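Tetracycline Repressor, class A (Pseudomonas sp., PDB 5MRU) represses the tetracycline resistance gene by binding its operator through a helix-turn-helix region and holds that DNA less tightly when tetracycline binds. Local coordinates at residues A[76-79]-A[80-84]; A[133-136]-A[137-141]. All coordinates share one frame; numbering follows the deposited sequence.

Interaction 1: A[76-79]-A[80-84]; sequences RSFL and TGNAR. With TDC (5a,6-anhydrotetracycline), chain B.
Asn82 lies against the ring of Phe78, one helical turn earlier, and holds the drug with the far end of the same side chain. Its amide forms two hydrogen bonds with 5a,6-anhydrotetracycline: ND2 donates to O3 over 2.9 Å in an almost straight bond (178° at the hydrogen), and OD1 accepts from the dimethylamino nitrogen N4, also at 2.9 Å. Donor and acceptor of one flat group are thus both engaged by the ligand, which fixes which way round the amide sits. The two side chains run side by side in the same direction because each has CG anti to the backbone N (chi1 176° in Asn82). CB of Asn82 sits over one face of the phenyl ring, 4.3 Å from its centroid, a CH-pi contact displaced toward the rim, and the amide stacks on the ring with the planes 27° apart. Gln116 touches both Phe78 and Asn82, and His64 touches Asn82; each of them also hydrogen-bonds the drug. Behind this first shell stands regular helix: Gly81 N binds Ser77 O, and Ala83 N binds Leu79 O at 3.0 Å. Arg76 O takes two donors from one residue, Thr80 N at 2.9 Å and Thr80 OG1 at 3.1 Å; the hydroxyl bond, which comes from above the carbonyl plane, ties the threonine's polar branch back to its own helix. Leu79 and Ala83 face another way, onto helices 127-153 and 183-199. The arrangement is an i to i+4 pair on an alpha-helix, here serving the tetracycline pocket in the all-helical ligand-binding core of a TetR-type repressor.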
ATOM      1  N   ARG A  76      11.403  -2.209  20.493  1.00 92.34           N
ATOM      2  CA  ARG A  76       9.947  -2.269  20.342  1.00 87.56           C
ATOM      3  C   ARG A  76       9.361  -0.876  20.270  1.00 83.25           C
ATOM      4  O   ARG A  76       8.654  -0.559  19.331  1.00 76.51           O
ATOM      5  CB  ARG A  76       9.278  -3.000  21.509  1.00 92.03           C
ATOM      6  CG  ARG A  76       9.114  -4.498  21.316  1.00 95.13           C
ATOM      7  CD  ARG A  76       8.616  -5.149  22.599  1.00100.86           C
ATOM      8  NE  ARG A  76       8.947  -6.572  22.650  1.00106.32           N
ATOM      9  CZ  ARG A  76       8.296  -7.534  21.996  1.00105.76           C
ATOM     10  NH1 ARG A  76       7.255  -7.228  21.222  1.00101.03           N
ATOM     11  NH2 ARG A  76       8.692  -8.810  22.113  1.00109.29           N
ATOM     12  N   SER A  77       9.656  -0.059  21.283  1.00 86.30           N
ATOM     13  CA  SER A  77       9.067   1.271  21.403  1.00 82.18           C
ATOM     14  C   SER A  77       9.443   2.168  20.230  1.00 78.26           C
ATOM     15  O   SER A  77       8.639   2.997  19.834  1.00 74.67           O
ATOM     16  CB  SER A  77       9.492   1.932  22.701  1.00 86.80           C
ATOM     17  OG  SER A  77      10.832   2.360  22.606  1.00 90.15           O
ATOM     18  N   PHE A  78      10.645   1.993  19.675  1.00 80.02           N
ATOM     19  CA  PHE A  78      11.073   2.741  18.484  1.00 76.98           C
ATOM     20  C   PHE A  78      10.330   2.344  17.200  1.00 70.68           C
ATOM     21  O   PHE A  78       9.804   3.202  16.489  1.00 65.09           O
ATOM     22  CB  PHE A  78      12.575   2.583  18.235  1.00 82.68           C
ATOM     23  CG  PHE A  78      12.985   3.005  16.861  1.00 81.62           C
ATOM     24  CD1 PHE A  78      12.930   4.337  16.492  1.00 81.41           C
ATOM     25  CD2 PHE A  78      13.363   2.072  15.909  1.00 82.33           C
ATOM     26  CE1 PHE A  78      13.251   4.738  15.199  1.00 79.54           C
ATOM     27  CE2 PHE A  78      13.692   2.468  14.616  1.00 81.21           C
ATOM     28  CZ  PHE A  78      13.634   3.806  14.258  1.00 78.98           C
ATOM     29  N   LEU A  79      10.327   1.054  16.874  1.00 69.71           N
ATOM     30  CA  LEU A  79       9.620   0.579  15.684  1.00 64.72           C
ATOM     31  C   LEU A  79       8.133   0.866  15.730  1.00 62.36           C
ATOM     32  O   LEU A  79       7.524   1.170  14.682  1.00 59.88           O
ATOM     33  CB  LEU A  79       9.782  -0.922  15.491  1.00 65.25           C
ATOM     34  CG  LEU A  79      11.184  -1.408  15.170  1.00 68.73           C
ATOM     35  CD1 LEU A  79      11.241  -2.935  15.267  1.00 72.08           C
ATOM     36  CD2 LEU A  79      11.702  -0.930  13.831  1.00 65.64           C
ATOM     37  N   THR A  80       7.551   0.730  16.925  1.00 64.74           N
ATOM     38  CA  THR A  80       6.130   0.988  17.138  1.00 62.98           C
ATOM     39  C   THR A  80       5.852   2.448  16.905  1.00 60.55           C
ATOM     40  O   THR A  80       5.060   2.814  16.025  1.00 58.43           O
ATOM     41  CB  THR A  80       5.687   0.652  18.562  1.00 67.71           C
ATOM     42  OG1 THR A  80       5.622  -0.775  18.732  1.00 71.29           O
ATOM     43  CG2 THR A  80       4.330   1.248  18.832  1.00 66.56           C
ATOM     44  N   GLY A  81       6.530   3.272  17.689  1.00 62.08           N
ATOM     45  CA  GLY A  81       6.407   4.701  17.573  1.00 61.08           C
ATOM     46  C   GLY A  81       6.692   5.178  16.167  1.00 58.50           C
ATOM     47  O   GLY A  81       5.913   5.951  15.583  1.00 55.31           O
ATOM     48  N   ASN A  82       7.818   4.699  15.634  1.00 60.40           N
ATOM     49  CA  ASN A  82       8.258   4.960  14.255  1.00 57.51           C
ATOM     50  C   ASN A  82       7.213   4.720  13.212  1.00 51.64           C
ATOM     51  O   ASN A  82       7.061   5.514  12.319  1.00 48.05           O
ATOM     52  CB  ASN A  82       9.406   4.052  13.921  1.00 60.65           C
ATOM     53  CG  ASN A  82       9.845   4.198  12.513  1.00 59.24           C
ATOM     54  OD1 ASN A  82       9.718   3.265  11.721  1.00 59.64           O
ATOM     55  ND2 ASN A  82      10.387   5.367  12.186  1.00 59.99           N
ATOM     56  N   ALA A  83       6.506   3.607  13.354  1.00 50.98           N
ATOM     57  CA  ALA A  83       5.439   3.214  12.441  1.00 48.13           C
ATOM     58  C   ALA A  83       4.220   4.081  12.632  1.00 46.51           C
ATOM     59  O   ALA A  83       3.572   4.510  11.673  1.00 42.77           O
ATOM     60  CB  ALA A  83       5.057   1.764  12.707  1.00 49.67           C
ATOM     61  N   ARG A  84       3.890   4.304  13.897  1.00 48.63           N
ATOM     62  CA  ARG A  84       2.807   5.209  14.249  1.00 47.38           C
ATOM     63  C   ARG A  84       3.047   6.568  13.683  1.00 46.33           C
ATOM     64  O   ARG A  84       2.118   7.212  13.170  1.00 48.23           O
ATOM     65  CB  ARG A  84       2.673   5.303  15.765  1.00 49.43           C
ATOM     66  CG  ARG A  84       1.857   4.164  16.289  1.00 50.23           C
ATOM     67  CD  ARG A  84       2.001   4.098  17.760  1.00 55.10           C
ATOM     68  NE  ARG A  84       1.013   3.217  18.351  1.00 57.16           N
ATOM     69  CZ  ARG A  84       1.154   2.664  19.555  1.00 61.86           C
ATOM     70  NH1 ARG A  84       2.241   2.908  20.289  1.00 63.84           N
ATOM     71  NH2 ARG A  84       0.208   1.858  20.030  1.00 63.87           N
TER
HETATM   72  O12 TDC B 301       9.772   4.819   3.342  1.00 47.76           O
HETATM   73  C12 TDC B 301      10.667   4.441   4.148  1.00 53.38           C
HETATM   74  C1B TDC B 301      11.823   3.652   3.666  1.00 59.87           C
HETATM   75  C11 TDC B 301      11.938   3.393   2.308  1.00 61.77           C
HETATM   76  O11 TDC B 301      10.981   3.845   1.412  1.00 57.58           O
HETATM   77  C1A TDC B 301      13.009   2.667   1.815  1.00 68.20           C
HETATM   78  C10 TDC B 301      13.112   2.409   0.456  1.00 71.58           C
HETATM   79  O10 TDC B 301      12.172   2.842  -0.467  1.00 71.30           O
HETATM   80  C9  TDC B 301      14.259   1.646  -0.050  1.00 77.30           C
HETATM   81  C8  TDC B 301      15.210   1.208   0.848  1.00 79.00           C
HETATM   82  C7  TDC B 301      15.066   1.488   2.197  1.00 77.28           C
HETATM   83  C61 TDC B 301      13.984   2.206   2.700  1.00 71.61           C
HETATM   84  C6  TDC B 301      13.860   2.477   4.083  1.00 70.34           C
HETATM   85  C62 TDC B 301      14.860   2.019   5.104  1.00 74.70           C
HETATM   86  C51 TDC B 301      12.781   3.209   4.568  1.00 64.07           C
HETATM   87  C5  TDC B 301      12.648   3.480   6.056  1.00 63.43           C
HETATM   88  C1C TDC B 301      10.646   4.828   5.600  1.00 53.49           C
HETATM   89  C1  TDC B 301      11.597   6.003   5.852  1.00 56.45           C
HETATM   90  O1  TDC B 301      12.158   6.545   4.903  1.00 57.20           O
HETATM   91  O1C TDC B 301       9.343   5.095   6.059  1.00 47.88           O
HETATM   92  C41 TDC B 301      11.189   3.730   6.461  1.00 58.08           C
HETATM   93  C4  TDC B 301      11.102   4.035   7.991  1.00 59.19           C
HETATM   94  N4  TDC B 301       9.953   3.474   8.798  1.00 59.61           N
HETATM   95  C43 TDC B 301       8.637   3.441   8.100  1.00 55.46           C
HETATM   96  C42 TDC B 301      10.336   2.059   9.139  1.00 63.20           C
HETATM   97  C3  TDC B 301      11.378   5.516   8.289  1.00 58.52           C
HETATM   98  O3  TDC B 301      11.412   5.819   9.474  1.00 58.58           O
HETATM   99  C2  TDC B 301      11.704   6.443   7.230  1.00 59.46           C
HETATM  100  C21 TDC B 301      12.097   7.827   7.541  1.00 63.09           C
HETATM  101  O21 TDC B 301      12.245   8.185   8.720  1.00 65.03           O
HETATM  102  N21 TDC B 301      12.428   8.702   6.568  1.00 64.87           N

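Interaction 2: A[133-136]-A[137-141]; sequences ALMT and ISYFT. With TDC (5a,6-anhydrotetracycline), chain B.
Met135 and Tyr139, one turn apart, lie side by side and point the same way, with the thioether chain running along the phenol toward its hydroxyl end. CG of Met135 does the touching: it comes within 3.7 Å of Tyr139 CZ and makes a CH-pi contact that is off-centre, 29° from the ring normal. The sulfur stands farther out, SD being 5.5 Å from the ring centroid and oblique to it, a Met-aromatic contact at longer range. Bends at chi2 (67°) and chi3 (89°) turn the end of the methionine onto the drug, where SD is 3.5 Å from C7 of 5a,6-anhydrotetracycline and CE lies beside C7 and C8. Met135 therefore touches both a tyrosine of its own helix and the aromatic end of the ligand, an apolar wall of the tetracycline pocket in the C-terminal core of this TetR-family repressor. Leu134 serves the other end of the drug: its CD2 approaches the N-methyl carbon C42 to 3.9 Å. Ser138 directs OG toward the keto edge of the drug, with its hydroxyl anti to the backbone N, yet OG remains 3.7 Å from the drug's O12, a contact rather than a bond. Ile137 faces another way, its CG1 and CD1 folded back beside Ala133 O, and meets Ile194 of helix 183-199. Regular helical hydrogen bonds link Ser138 N to Leu134 O (2.8 Å) and Phe140 N to Thr136 O (2.9 Å); Ile137 N to Ala133 O is weak. Ser138 and Tyr139 also pack on Glu147 of the second subunit, and Phe140 meets Tyr139 of that subunit.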
ATOM      1  N   ALA A 133      12.872  -5.536   8.970  1.00 77.87           N
ATOM      2  CA  ALA A 133      11.990  -4.880   9.939  1.00 75.72           C
ATOM      3  C   ALA A 133      11.503  -3.491   9.462  1.00 70.68           C
ATOM      4  O   ALA A 133      10.382  -3.087   9.751  1.00 65.73           O
ATOM      5  CB  ALA A 133      12.675  -4.761  11.302  1.00 78.67           C
ATOM      6  N   LEU A 134      12.347  -2.755   8.754  1.00 71.36           N
ATOM      7  CA  LEU A 134      11.996  -1.402   8.396  1.00 68.76           C
ATOM      8  C   LEU A 134      11.143  -1.486   7.160  1.00 66.32           C
ATOM      9  O   LEU A 134      10.070  -0.902   7.091  1.00 60.67           O
ATOM     10  CB  LEU A 134      13.244  -0.547   8.191  1.00 71.69           C
ATOM     11  CG  LEU A 134      14.090  -0.362   9.484  1.00 77.52           C
ATOM     12  CD1 LEU A 134      15.234   0.621   9.298  1.00 80.11           C
ATOM     13  CD2 LEU A 134      13.259   0.077  10.687  1.00 75.85           C
ATOM     14  N   MET A 135      11.588  -2.267   6.197  1.00 70.65           N
ATOM     15  CA  MET A 135      10.823  -2.385   4.978  1.00 71.21           C
ATOM     16  C   MET A 135       9.413  -2.897   5.285  1.00 63.81           C
ATOM     17  O   MET A 135       8.423  -2.302   4.894  1.00 57.47           O
ATOM     18  CB  MET A 135      11.545  -3.290   3.960  1.00 80.16           C
ATOM     19  CG  MET A 135      11.728  -2.610   2.604  1.00 85.09           C
ATOM     20  SD  MET A 135      12.867  -1.185   2.625  1.00 92.99           S
ATOM     21  CE  MET A 135      14.401  -2.078   2.303  1.00 95.28           C
ATOM     22  N   THR A 136       9.336  -3.992   6.020  1.00 63.74           N
ATOM     23  CA  THR A 136       8.070  -4.658   6.241  1.00 59.70           C
ATOM     24  C   THR A 136       7.040  -3.748   6.926  1.00 55.33           C
ATOM     25  O   THR A 136       5.874  -3.707   6.551  1.00 50.66           O
ATOM     26  CB  THR A 136       8.313  -5.931   7.050  1.00 62.44           C
ATOM     27  OG1 THR A 136       9.026  -6.884   6.236  1.00 63.42           O
ATOM     28  CG2 THR A 136       7.014  -6.526   7.516  1.00 62.63           C
ATOM     29  N   ILE A 137       7.497  -3.028   7.937  1.00 55.87           N
ATOM     30  CA  ILE A 137       6.693  -2.043   8.634  1.00 53.09           C
ATOM     31  C   ILE A 137       6.289  -0.990   7.633  1.00 50.09           C
ATOM     32  O   ILE A 137       5.121  -0.607   7.551  1.00 51.36           O
ATOM     33  CB  ILE A 137       7.471  -1.413   9.819  1.00 55.44           C
ATOM     34  CG1 ILE A 137       7.569  -2.413  10.967  1.00 57.41           C
ATOM     35  CG2 ILE A 137       6.806  -0.135  10.341  1.00 53.61           C
ATOM     36  CD1 ILE A 137       8.444  -1.948  12.086  1.00 60.92           C
ATOM     37  N   SER A 138       7.261  -0.541   6.857  1.00 49.36           N
ATOM     38  CA  SER A 138       7.029   0.406   5.786  1.00 44.97           C
ATOM     39  C   SER A 138       5.949  -0.060   4.757  1.00 42.50           C
ATOM     40  O   SER A 138       4.975   0.655   4.446  1.00 38.65           O
ATOM     41  CB  SER A 138       8.365   0.686   5.132  1.00 46.62           C
ATOM     42  OG  SER A 138       8.201   1.518   4.031  1.00 47.92           O
ATOM     43  N   TYR A 139       6.097  -1.276   4.265  1.00 44.84           N
ATOM     44  CA  TYR A 139       5.140  -1.838   3.315  1.00 43.47           C
ATOM     45  C   TYR A 139       3.756  -1.999   3.897  1.00 43.11           C
ATOM     46  O   TYR A 139       2.763  -1.696   3.221  1.00 43.41           O
ATOM     47  CB  TYR A 139       5.665  -3.138   2.772  1.00 45.60           C
ATOM     48  CG  TYR A 139       6.827  -2.910   1.859  1.00 47.82           C
ATOM     49  CD1 TYR A 139       7.132  -1.628   1.375  1.00 47.30           C
ATOM     50  CD2 TYR A 139       7.595  -3.963   1.435  1.00 51.53           C
ATOM     51  CE1 TYR A 139       8.178  -1.416   0.505  1.00 49.57           C
ATOM     52  CE2 TYR A 139       8.649  -3.769   0.562  1.00 54.87           C
ATOM     53  CZ  TYR A 139       8.944  -2.496   0.110  1.00 54.75           C
ATOM     54  OH  TYR A 139       9.999  -2.316  -0.770  1.00 59.09           O
ATOM     55  N   PHE A 140       3.698  -2.422   5.156  1.00 43.68           N
ATOM     56  CA  PHE A 140       2.448  -2.576   5.874  1.00 43.08           C
ATOM     57  C   PHE A 140       1.730  -1.247   6.033  1.00 39.15           C
ATOM     58  O   PHE A 140       0.519  -1.168   5.870  1.00 36.47           O
ATOM     59  CB  PHE A 140       2.700  -3.139   7.271  1.00 45.94           C
ATOM     60  CG  PHE A 140       1.473  -3.185   8.124  1.00 46.66           C
ATOM     61  CD1 PHE A 140       0.400  -3.965   7.756  1.00 48.69           C
ATOM     62  CD2 PHE A 140       1.383  -2.431   9.281  1.00 48.83           C
ATOM     63  CE1 PHE A 140      -0.740  -4.022   8.546  1.00 51.56           C
ATOM     64  CE2 PHE A 140       0.242  -2.475  10.090  1.00 50.26           C
ATOM     65  CZ  PHE A 140      -0.823  -3.270   9.718  1.00 51.40           C
ATOM     66  N   THR A 141       2.487  -0.222   6.398  1.00 38.44           N
ATOM     67  CA  THR A 141       1.925   1.083   6.736  1.00 36.85           C
ATOM     68  C   THR A 141       1.331   1.750   5.483  1.00 36.99           C
ATOM     69  O   THR A 141       0.145   2.117   5.435  1.00 37.28           O
ATOM     70  CB  THR A 141       3.016   1.961   7.339  1.00 36.82           C
ATOM     71  OG1 THR A 141       3.673   1.232   8.374  1.00 40.40           O
ATOM     72  CG2 THR A 141       2.463   3.242   7.936  1.00 35.79           C
TER
HETATM   73  O12 TDC B 301       9.772   4.819   3.342  1.00 47.76           O
HETATM   74  C12 TDC B 301      10.667   4.441   4.148  1.00 53.38           C
HETATM   75  C1B TDC B 301      11.823   3.652   3.666  1.00 59.87           C
HETATM   76  C11 TDC B 301      11.938   3.393   2.308  1.00 61.77           C
HETATM   77  O11 TDC B 301      10.981   3.845   1.412  1.00 57.58           O
HETATM   78  C1A TDC B 301      13.009   2.667   1.815  1.00 68.20           C
HETATM   79  C10 TDC B 301      13.112   2.409   0.456  1.00 71.58           C
HETATM   80  O10 TDC B 301      12.172   2.842  -0.467  1.00 71.30           O
HETATM   81  C9  TDC B 301      14.259   1.646  -0.050  1.00 77.30           C
HETATM   82  C8  TDC B 301      15.210   1.208   0.848  1.00 79.00           C
HETATM   83  C7  TDC B 301      15.066   1.488   2.197  1.00 77.28           C
HETATM   84  C61 TDC B 301      13.984   2.206   2.700  1.00 71.61           C
HETATM   85  C6  TDC B 301      13.860   2.477   4.083  1.00 70.34           C
HETATM   86  C62 TDC B 301      14.860   2.019   5.104  1.00 74.70           C
HETATM   87  C51 TDC B 301      12.781   3.209   4.568  1.00 64.07           C
HETATM   88  C5  TDC B 301      12.648   3.480   6.056  1.00 63.43           C
HETATM   89  C1C TDC B 301      10.646   4.828   5.600  1.00 53.49           C
HETATM   90  C1  TDC B 301      11.597   6.003   5.852  1.00 56.45           C
HETATM   91  O1  TDC B 301      12.158   6.545   4.903  1.00 57.20           O
HETATM   92  O1C TDC B 301       9.343   5.095   6.059  1.00 47.88           O
HETATM   93  C41 TDC B 301      11.189   3.730   6.461  1.00 58.08           C
HETATM   94  C4  TDC B 301      11.102   4.035   7.991  1.00 59.19           C
HETATM   95  N4  TDC B 301       9.953   3.474   8.798  1.00 59.61           N
HETATM   96  C43 TDC B 301       8.637   3.441   8.100  1.00 55.46           C
HETATM   97  C42 TDC B 301      10.336   2.059   9.139  1.00 63.20           C
HETATM   98  C3  TDC B 301      11.378   5.516   8.289  1.00 58.52           C
HETATM   99  O3  TDC B 301      11.412   5.819   9.474  1.00 58.58           O
HETATM  100  C2  TDC B 301      11.704   6.443   7.230  1.00 59.46           C
HETATM  101  C21 TDC B 301      12.097   7.827   7.541  1.00 63.09           C
HETATM  102  O21 TDC B 301      12.245   8.185   8.720  1.00 65.03           O
HETATM  103  N21 TDC B 301      12.428   8.702   6.568  1.00 64.87           N

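In the fold
Interaction 1, on helix 75-91, comes first along the chain; interaction 2 follows on helix 127-153, and both belong to the C-terminal, tetracycline-binding part of the repressor. Their centres are 11 Å apart, and the helices touch directly: Ala83 CB meets Ile137 CG2 at 3.5 Å, and Leu79 CD2 meets Leu134 CD2 at 3.6 Å. Both contacts reach the same drug molecule in different ways, interaction 1 by polar bonds and interaction 2 mainly by apolar surface. Helix 127-153 also faces the second subunit, so one side of the pocket is built on a helix that takes part in the dimer contact.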